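Long-range contacts in Glyco_hydro_cc domain-containing protein (Pseudomonas viridiflava, PDB 6UAV), which probably cleaves beta-1,3-glucan chains internally, as a GH128 (subgroup II) endo-beta-1,3-glucanase built on a TIM barrel: residues A[27-31]-A[181-185]; A[225-229]-A[237-243]. The contacts are given in a common frame with arbitrary orientation. Numbering follows the deposited sequence.

Contact 1: A[27-31]-A[181-185]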
loop_
_atom_site.group_PDB
_atom_site.type_symbol
_atom_site.label_atom_id
_atom_site.label_comp_id
_atom_site.label_asym_id
_atom_site.label_seq_id
_atom_site.Cartn_x
_atom_site.Cartn_y
_atom_site.Cartn_z
ATOM N N TRP A 27 -7.553 1.920 -8.084
ATOM C CA TRP A 27 -6.397 2.798 -7.805
ATOM C C TRP A 27 -5.086 2.040 -7.905
ATOM O O TRP A 27 -5.078 0.803 -7.905
ATOM C CB TRP A 27 -6.554 3.440 -6.416
ATOM C CG TRP A 27 -6.379 2.469 -5.290
ATOM C CD1 TRP A 27 -7.260 1.495 -4.896
ATOM C CD2 TRP A 27 -5.198 2.271 -4.490
ATOM N NE1 TRP A 27 -6.733 0.740 -3.881
ATOM C CE2 TRP A 27 -5.468 1.206 -3.605
ATOM C CE3 TRP A 27 -3.969 2.910 -4.420
ATOM C CZ2 TRP A 27 -4.555 0.832 -2.628
ATOM C CZ3 TRP A 27 -3.081 2.532 -3.452
ATOM C CH2 TRP A 27 -3.345 1.484 -2.597
ATOM N N TRP A 28 -4.022 2.786 -7.980
ATOM C CA TRP A 28 -2.675 2.190 -7.898
ATOM C C TRP A 28 -1.719 3.151 -7.240
ATOM O O TRP A 28 -2.030 4.327 -7.074
ATOM C CB TRP A 28 -2.146 1.779 -9.283
ATOM C CG TRP A 28 -1.458 2.841 -10.110
ATOM C CD1 TRP A 28 -0.109 2.970 -10.259
ATOM C CD2 TRP A 28 -2.030 3.893 -10.891
ATOM N NE1 TRP A 28 0.200 3.983 -11.114
ATOM C CE2 TRP A 28 -0.966 4.570 -11.531
ATOM C CE3 TRP A 28 -3.351 4.301 -11.149
ATOM C CZ2 TRP A 28 -1.170 5.651 -12.384
ATOM C CZ3 TRP A 28 -3.532 5.344 -12.030
ATOM C CH2 TRP A 28 -2.467 6.037 -12.590
ATOM N N TYR A 29 -0.521 2.656 -6.942
ATOM C CA TYR A 29 0.544 3.546 -6.469
ATOM C C TYR A 29 1.832 2.886 -6.888
ATOM O O TYR A 29 1.782 1.726 -7.287
ATOM C CB TYR A 29 0.422 3.787 -4.957
ATOM C CG TYR A 29 0.931 2.637 -4.131
ATOM C CD1 TYR A 29 0.198 1.460 -3.984
ATOM C CD2 TYR A 29 2.146 2.734 -3.500
ATOM C CE1 TYR A 29 0.675 0.419 -3.208
ATOM C CE2 TYR A 29 2.632 1.707 -2.737
ATOM C CZ TYR A 29 1.901 0.529 -2.599
ATOM O OH TYR A 29 2.379 -0.481 -1.822
ATOM N N ASN A 30 2.918 3.623 -6.803
ATOM C CA ASN A 30 4.212 3.178 -7.370
ATOM C C ASN A 30 5.350 3.493 -6.413
ATOM O O ASN A 30 6.474 3.538 -6.889
ATOM C CB ASN A 30 4.475 3.783 -8.751
ATOM C CG ASN A 30 4.712 5.277 -8.685
ATOM O OD1 ASN A 30 4.619 5.864 -7.593
ATOM N ND2 ASN A 30 5.058 5.859 -9.825
ATOM N N TRP A 31 5.079 3.576 -5.122
ATOM C CA TRP A 31 6.097 3.830 -4.078
ATOM C C TRP A 31 6.778 5.197 -4.282
ATOM O O TRP A 31 7.823 5.399 -3.723
ATOM C CB TRP A 31 7.135 2.710 -3.997
ATOM C CG TRP A 31 6.504 1.395 -3.693
ATOM C CD1 TRP A 31 6.222 0.876 -2.465
ATOM C CD2 TRP A 31 6.110 0.380 -4.642
ATOM N NE1 TRP A 31 5.661 -0.362 -2.576
ATOM C CE2 TRP A 31 5.557 -0.694 -3.896
ATOM C CE3 TRP A 31 6.179 0.284 -6.034
ATOM C CZ2 TRP A 31 5.086 -1.867 -4.528
ATOM C CZ3 TRP A 31 5.744 -0.878 -6.647
ATOM C CH2 TRP A 31 5.181 -1.902 -5.899
ATOM N N TRP A 181 -5.018 0.728 5.304
ATOM C CA TRP A 181 -4.870 0.336 3.893
ATOM C C TRP A 181 -3.861 -0.814 3.867
ATOM O O TRP A 181 -2.734 -0.679 4.444
ATOM C CB TRP A 181 -4.351 1.506 3.052
ATOM C CG TRP A 181 -5.255 2.692 2.863
ATOM C CD1 TRP A 181 -6.178 3.269 3.693
ATOM C CD2 TRP A 181 -5.210 3.521 1.688
ATOM N NE1 TRP A 181 -6.710 4.398 3.116
ATOM C CE2 TRP A 181 -6.120 4.578 1.886
ATOM C CE3 TRP A 181 -4.514 3.425 0.478
ATOM C CZ2 TRP A 181 -6.337 5.561 0.912
ATOM C CZ3 TRP A 181 -4.720 4.400 -0.462
ATOM C CH2 TRP A 181 -5.603 5.464 -0.237
ATOM N N VAL A 182 -4.189 -1.913 3.185
ATOM C CA VAL A 182 -3.228 -3.033 3.089
ATOM C C VAL A 182 -2.583 -2.874 1.714
ATOM O O VAL A 182 -3.178 -3.333 0.724
ATOM C CB VAL A 182 -3.954 -4.376 3.276
ATOM C CG1 VAL A 182 -3.013 -5.520 2.979
ATOM C CG2 VAL A 182 -4.570 -4.529 4.678
ATOM N N THR A 183 -1.403 -2.246 1.646
ATOM C CA THR A 183 -0.940 -1.653 0.364
ATOM C C THR A 183 -0.004 -2.591 -0.395
ATOM O O THR A 183 0.440 -2.247 -1.482
ATOM C CB THR A 183 -0.328 -0.272 0.628
ATOM O OG1 THR A 183 0.691 -0.434 1.615
ATOM C CG2 THR A 183 -1.384 0.697 1.092
ATOM N N GLU A 184 0.308 -3.734 0.187
ATOM C CA GLU A 184 0.954 -4.861 -0.515
ATOM C C GLU A 184 0.432 -6.136 0.137
ATOM O O GLU A 184 0.509 -6.303 1.393
ATOM C CB GLU A 184 2.480 -4.938 -0.414
ATOM C CG GLU A 184 3.197 -3.706 -0.922
ATOM C CD GLU A 184 4.692 -3.746 -0.809
ATOM O OE1 GLU A 184 5.293 -4.848 -0.611
ATOM O OE2 GLU A 184 5.317 -2.633 -0.876
ATOM N N PHE A 185 -0.081 -7.048 -0.685
ATOM C CA PHE A 185 -0.398 -8.415 -0.218
ATOM C C PHE A 185 -0.415 -9.387 -1.378
ATOM O O PHE A 185 -0.549 -9.018 -2.533
ATOM C CB PHE A 185 -1.709 -8.500 0.554
ATOM C CG PHE A 185 -2.968 -8.350 -0.233
ATOM C CD1 PHE A 185 -3.273 -7.172 -0.872
ATOM C CD2 PHE A 185 -3.819 -9.438 -0.401
ATOM C CE1 PHE A 185 -4.435 -7.029 -1.616
ATOM C CE2 PHE A 185 -4.996 -9.293 -1.104
ATOM C CZ PHE A 185 -5.285 -8.102 -1.731
#
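Strands 27-29 and 181-183 are not neighbours in the sheet; their axes pass 10.4 Å apart at 58°, so no backbone-to-backbone bond spans the gap, which side chains bridge, one of them reaching a backbone carbonyl. Tyr29 OH donates to Thr183 O at 2.6 Å, giving the backbone carbonyl a side-chain donor near the corner at Glu184. Beside it, Trp31 NE1 donates to Glu184 OE2 at 2.9 Å, while Tyr162 OH hydrogen-bonds OE1, so both carboxylate oxygens are held. Thr183 OG1 pairs with His160 NE2. At the other end the contact turns apolar: Trp181 directs its edge at the face of Trp27, with six-membered ring centroids 5.1 Å apart and planes at 71°, while Trp27 NE1 turns to Lys5 O. Such inward-facing side chains fill the interior of a (β/α)8 barrel. Glu184, near the C-terminal end of the seventh strand, occupies the position where clan GH-A glycosidases carry their nucleophile, consistent with an active-site carboxylate oriented by its neighbours.

Contact 2: A[225-229]-A[237-243]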
loop_
_atom_site.group_PDB
_atom_site.type_symbol
_atom_site.label_atom_id
_atom_site.label_comp_id
_atom_site.label_asym_id
_atom_site.label_seq_id
_atom_site.Cartn_x
_atom_site.Cartn_y
_atom_site.Cartn_z
ATOM N N TRP A 225 -2.859 -5.329 -4.465
ATOM C CA TRP A 225 -2.184 -6.606 -4.758
ATOM C C TRP A 225 -0.759 -6.353 -5.244
ATOM O O TRP A 225 -0.531 -5.481 -6.143
ATOM C CB TRP A 225 -3.003 -7.428 -5.765
ATOM C CG TRP A 225 -2.416 -8.769 -6.064
ATOM C CD1 TRP A 225 -1.531 -9.106 -7.044
ATOM C CD2 TRP A 225 -2.637 -9.955 -5.297
ATOM N NE1 TRP A 225 -1.204 -10.435 -6.962
ATOM C CE2 TRP A 225 -1.895 -10.990 -5.903
ATOM C CE3 TRP A 225 -3.450 -10.243 -4.204
ATOM C CZ2 TRP A 225 -1.844 -12.272 -5.356
ATOM C CZ3 TRP A 225 -3.472 -11.536 -3.722
ATOM C CH2 TRP A 225 -2.662 -12.525 -4.275
ATOM N N PHE A 226 0.158 -7.204 -4.811
ATOM C CA PHE A 226 1.543 -7.230 -5.327
ATOM C C PHE A 226 1.658 -8.435 -6.274
ATOM O O PHE A 226 1.586 -9.561 -5.789
ATOM C CB PHE A 226 2.558 -7.305 -4.191
ATOM C CG PHE A 226 3.946 -7.055 -4.678
ATOM C CD1 PHE A 226 4.669 -8.100 -5.201
ATOM C CD2 PHE A 226 4.468 -5.776 -4.772
ATOM C CE1 PHE A 226 5.924 -7.903 -5.723
ATOM C CE2 PHE A 226 5.732 -5.558 -5.281
ATOM C CZ PHE A 226 6.453 -6.636 -5.737
ATOM N N THR A 227 1.789 -8.234 -7.601
ATOM C CA THR A 227 1.988 -6.965 -8.305
ATOM C C THR A 227 1.568 -7.087 -9.776
ATOM O O THR A 227 0.965 -8.110 -10.172
ATOM C CB THR A 227 3.465 -6.541 -8.262
ATOM O OG1 THR A 227 3.714 -5.256 -8.852
ATOM C CG2 THR A 227 4.359 -7.572 -8.931
ATOM N N GLY A 228 1.840 -6.063 -10.587
ATOM C CA GLY A 228 1.476 -6.118 -12.020
ATOM C C GLY A 228 2.239 -7.239 -12.725
ATOM O O GLY A 228 1.659 -8.160 -13.271
ATOM N N ARG A 229 3.545 -7.160 -12.714
ATOM C CA ARG A 229 4.433 -8.168 -13.291
ATOM C C ARG A 229 5.662 -8.328 -12.445
ATOM O O ARG A 229 6.194 -7.306 -11.961
ATOM C CB ARG A 229 5.011 -7.702 -14.640
ATOM C CG ARG A 229 3.972 -7.328 -15.661
ATOM C CD ARG A 229 4.674 -6.851 -16.921
ATOM N NE ARG A 229 3.602 -6.730 -17.865
ATOM C CZ ARG A 229 2.858 -5.656 -18.043
ATOM N NH1 ARG A 229 1.867 -5.714 -18.917
ATOM N NH2 ARG A 229 3.080 -4.557 -17.340
ATOM N N SER A 237 2.250 -14.543 -8.822
ATOM C CA SER A 237 1.730 -13.284 -8.234
ATOM C C SER A 237 1.407 -12.207 -9.291
ATOM O O SER A 237 0.703 -11.254 -8.957
ATOM C CB SER A 237 2.731 -12.771 -7.194
ATOM O OG SER A 237 2.058 -12.145 -6.115
ATOM N N SER A 238 1.815 -12.384 -10.543
ATOM C CA SER A 238 1.609 -11.358 -11.614
ATOM C C SER A 238 0.141 -11.268 -12.081
ATOM O O SER A 238 -0.475 -12.312 -12.423
ATOM C CB SER A 238 2.525 -11.594 -12.813
ATOM O OG SER A 238 3.899 -11.465 -12.440
ATOM N N LEU A 239 -0.379 -10.041 -12.198
ATOM C CA LEU A 239 -1.715 -9.763 -12.760
ATOM C C LEU A 239 -1.659 -9.493 -14.275
ATOM O O LEU A 239 -2.708 -9.600 -14.911
ATOM C CB LEU A 239 -2.301 -8.537 -12.089
ATOM C CG LEU A 239 -2.460 -8.564 -10.578
ATOM C CD1 LEU A 239 -2.913 -7.206 -10.124
ATOM C CD2 LEU A 239 -3.433 -9.620 -10.104
ATOM N N LEU A 240 -0.479 -9.220 -14.816
ATOM C CA LEU A 240 -0.277 -8.777 -16.228
ATOM C C LEU A 240 0.815 -9.639 -16.872
ATOM O O LEU A 240 1.734 -10.123 -16.174
ATOM C CB LEU A 240 0.124 -7.300 -16.277
ATOM C CG LEU A 240 -0.971 -6.323 -15.864
ATOM C CD1 LEU A 240 -0.388 -4.976 -15.472
ATOM C CD2 LEU A 240 -2.078 -6.203 -16.932
ATOM N N ASP A 241 0.744 -9.795 -18.193
ATOM C CA ASP A 241 1.836 -10.521 -18.914
ATOM C C ASP A 241 2.292 -9.595 -20.048
ATOM O O ASP A 241 3.028 -8.620 -19.739
ATOM C CB ASP A 241 1.416 -11.919 -19.341
ATOM C CG ASP A 241 2.558 -12.757 -19.904
ATOM O OD1 ASP A 241 3.737 -12.297 -19.906
ATOM O OD2 ASP A 241 2.268 -13.814 -20.387
ATOM N N ALA A 242 1.871 -9.841 -21.289
ATOM C CA ALA A 242 2.188 -8.925 -22.407
ATOM C C ALA A 242 1.642 -7.536 -22.055
ATOM O O ALA A 242 0.661 -7.435 -21.338
ATOM C CB ALA A 242 1.581 -9.444 -23.711
ATOM N N GLU A 243 2.194 -6.482 -22.645
ATOM C CA GLU A 243 1.608 -5.138 -22.510
ATOM C C GLU A 243 0.108 -5.167 -22.829
ATOM O O GLU A 243 -0.309 -5.658 -23.902
ATOM C CB GLU A 243 2.382 -4.131 -23.342
ATOM C CG GLU A 243 1.862 -2.736 -23.190
ATOM C CD GLU A 243 2.764 -1.688 -23.795
ATOM O OE1 GLU A 243 3.754 -2.067 -24.440
ATOM O OE2 GLU A 243 2.377 -0.526 -23.702
#
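In the loop that follows the eighth strand of the TIM barrel and leads to helix 248-255, the chain loops round and returns, so that residues 237-243 pass residues 225-229 in broadly the same sense, the end-to-end directions 53° apart. Trp225, near the end of the strand, donates from NE1 to Ser237 O at 2.9 Å, and its CD1 packs against Leu239 CD2 at 3.6 Å; Met207 of helix 200-216 and Leu249 of helix 248-255 touch both side chains. The CA-to-CB bond of Phe226 points away, but its carbonyl O accepts a 2.6 Å hydrogen bond from Ser237 OG, which also pairs with Trp188 NE1. The Phe226-Thr227 peptide bond is cis, a non-proline cis peptide at the end of the eighth strand, as in many clan GH-A glycosidases. Beyond it, Thr227 O accepts from Leu239 N at 3.1 Å, whereas Thr227 N reaches Ser237 O only weakly; Thr227 OG1 is bonded to Ala9 O. Gly228 O takes a 2.8 Å bond from Leu240 N and a weak second one from Leu239 N. Gly228, with no side chain, lies close against Leu240. Arg229 then extends along the outer part of the loop, its NH2 in a salt bridge with Asp17 of helix 15-22. One face of its guanidinium lies against Leu240, with NH1 3.5 Å from Leu240 CB, while its edge meets backbone carbonyls: NH1 donates to Ala242 O at 3.2 Å and NE to Asp241 O at 2.7 Å.

In the fold
Contact 1 belongs to the barrel core, its centre about 3 Å from the centre of the chain, whereas the centre of contact 2 lies about 16 Å from the centre of the chain, and that contact runs from a buried start to exposed residues. The first joins two strands far apart in sequence through aromatic rings and side-chain hydrogen bonds; the second closes a single loop, mainly through backbone carbonyls. They meet where strands seven and eight end: Phe185 O lies 3.0 Å from Phe226 N, a probable hydrogen bond, and the rings of Phe185 and Trp225 pack edge-to-face. Trp31 CH2 also packs against Phe226 CE2 at 3.7 Å, so Phe226 adjoins both segments of contact 1.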